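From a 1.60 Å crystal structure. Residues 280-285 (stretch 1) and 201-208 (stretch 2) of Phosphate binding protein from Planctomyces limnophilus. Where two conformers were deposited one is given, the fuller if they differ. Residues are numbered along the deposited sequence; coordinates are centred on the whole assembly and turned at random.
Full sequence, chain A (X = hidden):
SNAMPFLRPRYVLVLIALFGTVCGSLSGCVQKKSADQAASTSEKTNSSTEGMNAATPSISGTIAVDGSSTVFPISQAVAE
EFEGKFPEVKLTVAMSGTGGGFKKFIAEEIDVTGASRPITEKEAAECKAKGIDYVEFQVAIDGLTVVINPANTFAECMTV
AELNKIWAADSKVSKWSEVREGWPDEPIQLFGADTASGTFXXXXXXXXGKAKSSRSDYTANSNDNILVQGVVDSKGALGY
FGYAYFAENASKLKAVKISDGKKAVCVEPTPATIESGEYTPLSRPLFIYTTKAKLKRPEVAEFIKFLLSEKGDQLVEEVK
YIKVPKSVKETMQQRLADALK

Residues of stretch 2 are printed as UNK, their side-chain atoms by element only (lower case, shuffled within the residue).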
ATOM      1  N   THR A 280       6.170  10.808   3.402  1.00 18.90           N
ATOM      2  CA  THR A 280       6.436   9.584   4.144  0.60 17.63           C
ATOM      3  C   THR A 280       5.948   9.762   5.593  1.00 22.15           C
ATOM      4  O   THR A 280       6.068  10.843   6.161  1.00 20.43           O
ATOM      5  CB  THR A 280       7.946   9.218   4.049  0.60 22.85           C
ATOM      6  OG1 THR A 280       8.190   7.930   4.627  0.60 16.93           O
ATOM      7  CG2 THR A 280       8.817  10.270   4.733  0.60 23.13           C
ATOM      8  N   PRO A 281       5.417   8.694   6.206  1.00 18.29           N
ATOM      9  CA  PRO A 281       5.342   7.294   5.764  1.00 16.34           C
ATOM     10  C   PRO A 281       4.102   6.873   4.985  1.00 16.20           C
ATOM     11  O   PRO A 281       3.986   5.683   4.683  1.00 17.79           O
ATOM     12  CB  PRO A 281       5.362   6.539   7.089  1.00 18.06           C
ATOM     13  CG  PRO A 281       4.543   7.431   7.994  1.00 17.80           C
ATOM     14  CD  PRO A 281       4.910   8.855   7.579  1.00 19.73           C
ATOM     15  N   LEU A 282       3.207   7.794   4.664  1.00 15.85           N
ATOM     16  CA  LEU A 282       1.922   7.404   4.088  1.00 15.96           C
ATOM     17  C   LEU A 282       1.879   7.272   2.557  1.00 18.31           C
ATOM     18  O   LEU A 282       0.810   7.117   1.976  1.00 17.68           O
ATOM     19  CB  LEU A 282       0.806   8.316   4.615  1.00 15.74           C
ATOM     20  CG  LEU A 282       0.526   8.102   6.105  1.00 17.04           C
ATOM     21  CD1 LEU A 282      -0.391   9.199   6.645  1.00 19.81           C
ATOM     22  CD2 LEU A 282      -0.110   6.742   6.325  1.00 17.49           C
ATOM     23  N   SER A 283       3.037   7.318   1.905  1.00 15.42           N
ATOM     24  CA  SER A 283       3.135   6.746   0.562  1.00 15.30           C
ATOM     25  C   SER A 283       4.388   5.906   0.505  1.00 15.84           C
ATOM     26  O   SER A 283       5.380   6.209   1.167  1.00 17.96           O
ATOM     27  CB  SER A 283       3.108   7.806  -0.552  1.00 16.99           C
ATOM     28  OG  SER A 283       4.298   8.587  -0.611  1.00 18.31           O
ATOM     29  N   ARG A 284       4.330   4.824  -0.263  1.00 14.80           N
ATOM     30  CA  ARG A 284       5.471   3.926  -0.371  1.00 15.68           C
ATOM     31  C   ARG A 284       5.349   3.079  -1.626  1.00 15.01           C
ATOM     32  O   ARG A 284       4.239   2.819  -2.100  1.00 17.79           O
ATOM     33  CB  ARG A 284       5.547   3.015   0.857  1.00 16.16           C
ATOM     34  CG  ARG A 284       4.399   2.022   0.974  1.00 16.09           C
ATOM     35  CD  ARG A 284       4.508   1.287   2.278  1.00 19.26           C
ATOM     36  NE  ARG A 284       3.363   0.424   2.531  1.00 18.05           N
ATOM     37  CZ  ARG A 284       3.244  -0.346   3.610  1.00 20.23           C
ATOM     38  NH1 ARG A 284       4.192  -0.348   4.537  1.00 23.46           N
ATOM     39  NH2 ARG A 284       2.172  -1.100   3.768  1.00 21.49           N
ATOM     40  N   PRO A 285       6.492   2.620  -2.155  1.00 15.61           N
ATOM     41  CA  PRO A 285       6.475   1.774  -3.347  1.00 15.86           C
ATOM     42  C   PRO A 285       6.039   0.357  -3.005  1.00 20.32           C
ATOM     43  O   PRO A 285       6.255  -0.106  -1.883  1.00 21.24           O
ATOM     44  CB  PRO A 285       7.932   1.799  -3.813  1.00 19.03           C
ATOM     45  CG  PRO A 285       8.730   2.067  -2.551  1.00 18.94           C
ATOM     46  CD  PRO A 285       7.857   2.969  -1.722  1.00 16.31           C
ATOM     47  N   UNK A 201      -4.273  -2.297   6.951  1.00 13.97           N
ATOM     48  CA  UNK A 201      -2.952  -2.865   7.221  1.00 14.69           C
ATOM     49  C   UNK A 201      -1.851  -1.824   7.052  1.00 15.46           C
ATOM     50  O   UNK A 201      -0.939  -1.742   7.873  1.00 18.82           O
ATOM     51  o   UNK A 201      -3.448  -6.316   6.025  1.00 23.13           O
ATOM     52  c   UNK A 201      -2.682  -4.081   6.329  1.00 16.66           C
ATOM     53  c   UNK A 201      -3.460  -5.307   6.768  1.00 18.32           C
ATOM     54  o   UNK A 201      -4.072  -5.267   7.859  1.00 19.40           O
ATOM     55  N   UNK A 202      -1.936  -1.018   5.996  1.00 16.44           N
ATOM     56  CA  UNK A 202      -0.903  -0.006   5.749  1.00 13.82           C
ATOM     57  C   UNK A 202      -0.947   1.088   6.819  1.00 14.87           C
ATOM     58  O   UNK A 202       0.063   1.374   7.471  1.00 16.96           O
ATOM     59  c   UNK A 202      -1.089   0.575   4.334  1.00 13.47           C
ATOM     60  c   UNK A 202      -0.240   2.292   2.687  1.00 18.03           C
ATOM     61  c   UNK A 202       1.066   1.897   4.648  1.00 16.10           C
ATOM     62  c   UNK A 202       1.993   2.851   4.230  1.00 18.74           C
ATOM     63  c   UNK A 202      -0.065   1.607   3.884  1.00 14.10           C
ATOM     64  c   UNK A 202       1.789   3.514   3.032  1.00 16.47           C
ATOM     65  o   UNK A 202       2.715   4.455   2.622  1.00 16.84           O
ATOM     66  c   UNK A 202       0.678   3.242   2.264  1.00 16.45           C
ATOM     67  N   UNK A 203      -2.116   1.691   7.005  1.00 13.80           N
ATOM     68  CA  UNK A 203      -2.246   2.794   7.954  1.00 15.10           C
ATOM     69  C   UNK A 203      -1.820   2.375   9.347  1.00 13.79           C
ATOM     70  O   UNK A 203      -1.016   3.045   9.996  1.00 15.67           O
ATOM     71  c   UNK A 203      -3.688   3.287   7.978  1.00 15.42           C
ATOM     72  c   UNK A 203      -3.567   5.767   8.313  1.00 14.67           C
ATOM     73  c   UNK A 203      -4.382   4.404  10.105  1.00 16.14           C
ATOM     74  c   UNK A 203      -3.888   4.509   8.819  1.00 13.32           C
ATOM     75  c   UNK A 203      -4.558   5.535  10.885  1.00 17.23           C
ATOM     76  c   UNK A 203      -3.745   6.910   9.087  1.00 16.98           C
ATOM     77  c   UNK A 203      -4.236   6.792  10.367  1.00 15.24           C
ATOM     78  N   UNK A 204      -2.336   1.246   9.816  1.00 16.56           N
ATOM     79  CA  UNK A 204      -1.983   0.806  11.163  1.00 17.82           C
ATOM     80  C   UNK A 204      -0.507   0.447  11.288  1.00 18.39           C
ATOM     81  O   UNK A 204       0.107   0.740  12.313  1.00 19.46           O
ATOM     82  c   UNK A 204      -4.322   0.050  11.654  1.00 18.31           C
ATOM     83  c   UNK A 204      -2.870  -0.362  11.656  1.00 18.14           C
ATOM     84  o   UNK A 204      -2.671  -1.505  10.814  1.00 19.47           O
ATOM     85  N   UNK A 205       0.078  -0.165  10.260  1.00 18.34           N
ATOM     86  CA  UNK A 205       1.501  -0.513  10.299  1.00 19.09           C
ATOM     87  C   UNK A 205       2.368   0.722  10.540  1.00 17.26           C
ATOM     88  O   UNK A 205       3.236   0.723  11.415  1.00 21.44           O
ATOM     89  o   UNK A 205       5.025  -1.827   7.113  1.00 38.62           O
ATOM     90  c   UNK A 205       3.440  -1.463   8.869  1.00 25.79           C
ATOM     91  c   UNK A 205       1.937  -1.183   8.985  1.00 20.18           C
ATOM     92  c   UNK A 205       3.839  -1.955   7.476  1.00 28.00           C
ATOM     93  o   UNK A 205       2.962  -2.461   6.737  1.00 38.02           O
ATOM     94  N   UNK A 206       2.130   1.774   9.769  1.00 18.38           N
ATOM     95  CA  UNK A 206       3.064   2.896   9.805  1.00 17.84           C
ATOM     96  C   UNK A 206       2.708   3.941  10.850  1.00 17.80           C
ATOM     97  O   UNK A 206       3.576   4.708  11.275  1.00 20.89           O
ATOM     98  c   UNK A 206       3.789   2.457   7.440  1.00 20.09           C
ATOM     99  c   UNK A 206       2.010   4.202   7.904  1.00 17.76           C
ATOM    100  c   UNK A 206       3.285   3.529   8.415  1.00 16.48           C
ATOM    101  N   UNK A 207       1.459   3.933  11.299  1.00 18.67           N
ATOM    102  CA  UNK A 207       1.029   4.857  12.346  1.00 16.67           C
ATOM    103  C   UNK A 207       1.157   4.245  13.738  1.00 18.68           C
ATOM    104  O   UNK A 207       1.638   4.897  14.677  1.00 19.43           O
ATOM    105  c   UNK A 207      -0.887   6.186  13.296  1.00 17.15           C
ATOM    106  c   UNK A 207      -0.506   6.174  10.817  1.00 16.70           C
ATOM    107  c   UNK A 207      -0.413   5.355  12.116  1.00 17.26           C
ATOM    108  c   UNK A 207       0.514   7.324  10.725  1.00 18.12           C
ATOM    109  N   UNK A 208       0.756   2.980  13.883  1.00 18.91           N
ATOM    110  CA  UNK A 208       0.789   2.337  15.191  1.00 18.98           C
ATOM    111  C   UNK A 208       1.954   1.386  15.409  1.00 19.21           C
ATOM    112  O   UNK A 208       2.374   1.157  16.542  1.00 25.85           O
ATOM    113  n   UNK A 208      -2.892   2.052  15.238  1.00 21.22           N
ATOM    114  o   UNK A 208      -1.532   3.712  15.890  1.00 21.84           O
ATOM    115  c   UNK A 208      -0.530   1.605  15.455  1.00 21.14           C
ATOM    116  c   UNK A 208      -1.699   2.546  15.546  1.00 25.69           C
TER

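Position 201 carries two side-chain carbons, the second bearing two oxygens: a short carboxylate, with the side chain making no contact with stretch 1. It is Asp201, and one of its oxygens is hydrogen-bonded elsewhere in the structure.

Position 202 has one carbon leading to a six-carbon ring that bears one oxygen, and its CA-to-CB bond points toward stretch 1. That oxygen lies 2.7 Å from O of Pro281. A ring with a hydroxyl is tyrosine, Tyr202, with chi1 at -178° (t). Its OH donates a hydrogen bond to Pro281 O, which lies near the ring plane. Ser283 N is also only 3.0 Å from Tyr202 OH, but the angle is too poor for a hydrogen bond.

Position 203 shows one carbon and a six-carbon ring without a heteroatom. Its CA-to-CB bond points away, yet a ring carbon comes within 4.1 Å of Leu282 CD2. This is Phe203; that carbon is Phe203 CD1.

At position 204 the first side-chain carbon carries one oxygen and one carbon, the branching of threonine. The Thr204 side chain is out of reach of stretch 1.

Position 205 is an unbranched run of three carbons, the third carrying two oxygens, one of them 3.1 Å from NH1 of Arg284. One carbon longer than Asp201, it is Glu205. With chi1 and chi2 both t, the chain is extended, and OE2 is the atom at 3.1 Å from Arg284 NH1.

Position 206 has three carbons, forked at the first, and its CB is 3.9 Å from Pro281 CB. It is Val206, whose CG2 lies 3.7 Å from Leu282 CD2.

Position 207 has four carbons, forked at the first with one arm two carbons long, its last carbon 4.5 Å from Leu282 CD2. This is Ile207, and that carbon is CD1.

Position 208 has two carbons, the second bearing one oxygen and one nitrogen: an amide, Asn208, whose side chain is out of reach of stretch 1 and hydrogen-bonded elsewhere in the structure.

The contact buries 436 Å², summed over both sides, and combines polar and apolar parts. The guanidinium of Arg284 lies flat on the Tyr202 ring, with centres 3.8 Å apart and planes at 4°; Arg284 CZ sits 3.8 Å from the centroid of the Tyr202 ring, 31° off its normal, a cation-pi arrangement. Glu205 meets the guanidinium edge in a salt bridge whose component hydrogen bonds are weak, so one cation is served over a face by an aromatic ring and at its edge by a carboxylate. Alongside, Pro281 packs on Val206, while Leu282 CD2 touches Phe203, Val206 and Ile207.

Stretch 2 201-208: DYFTEVIN
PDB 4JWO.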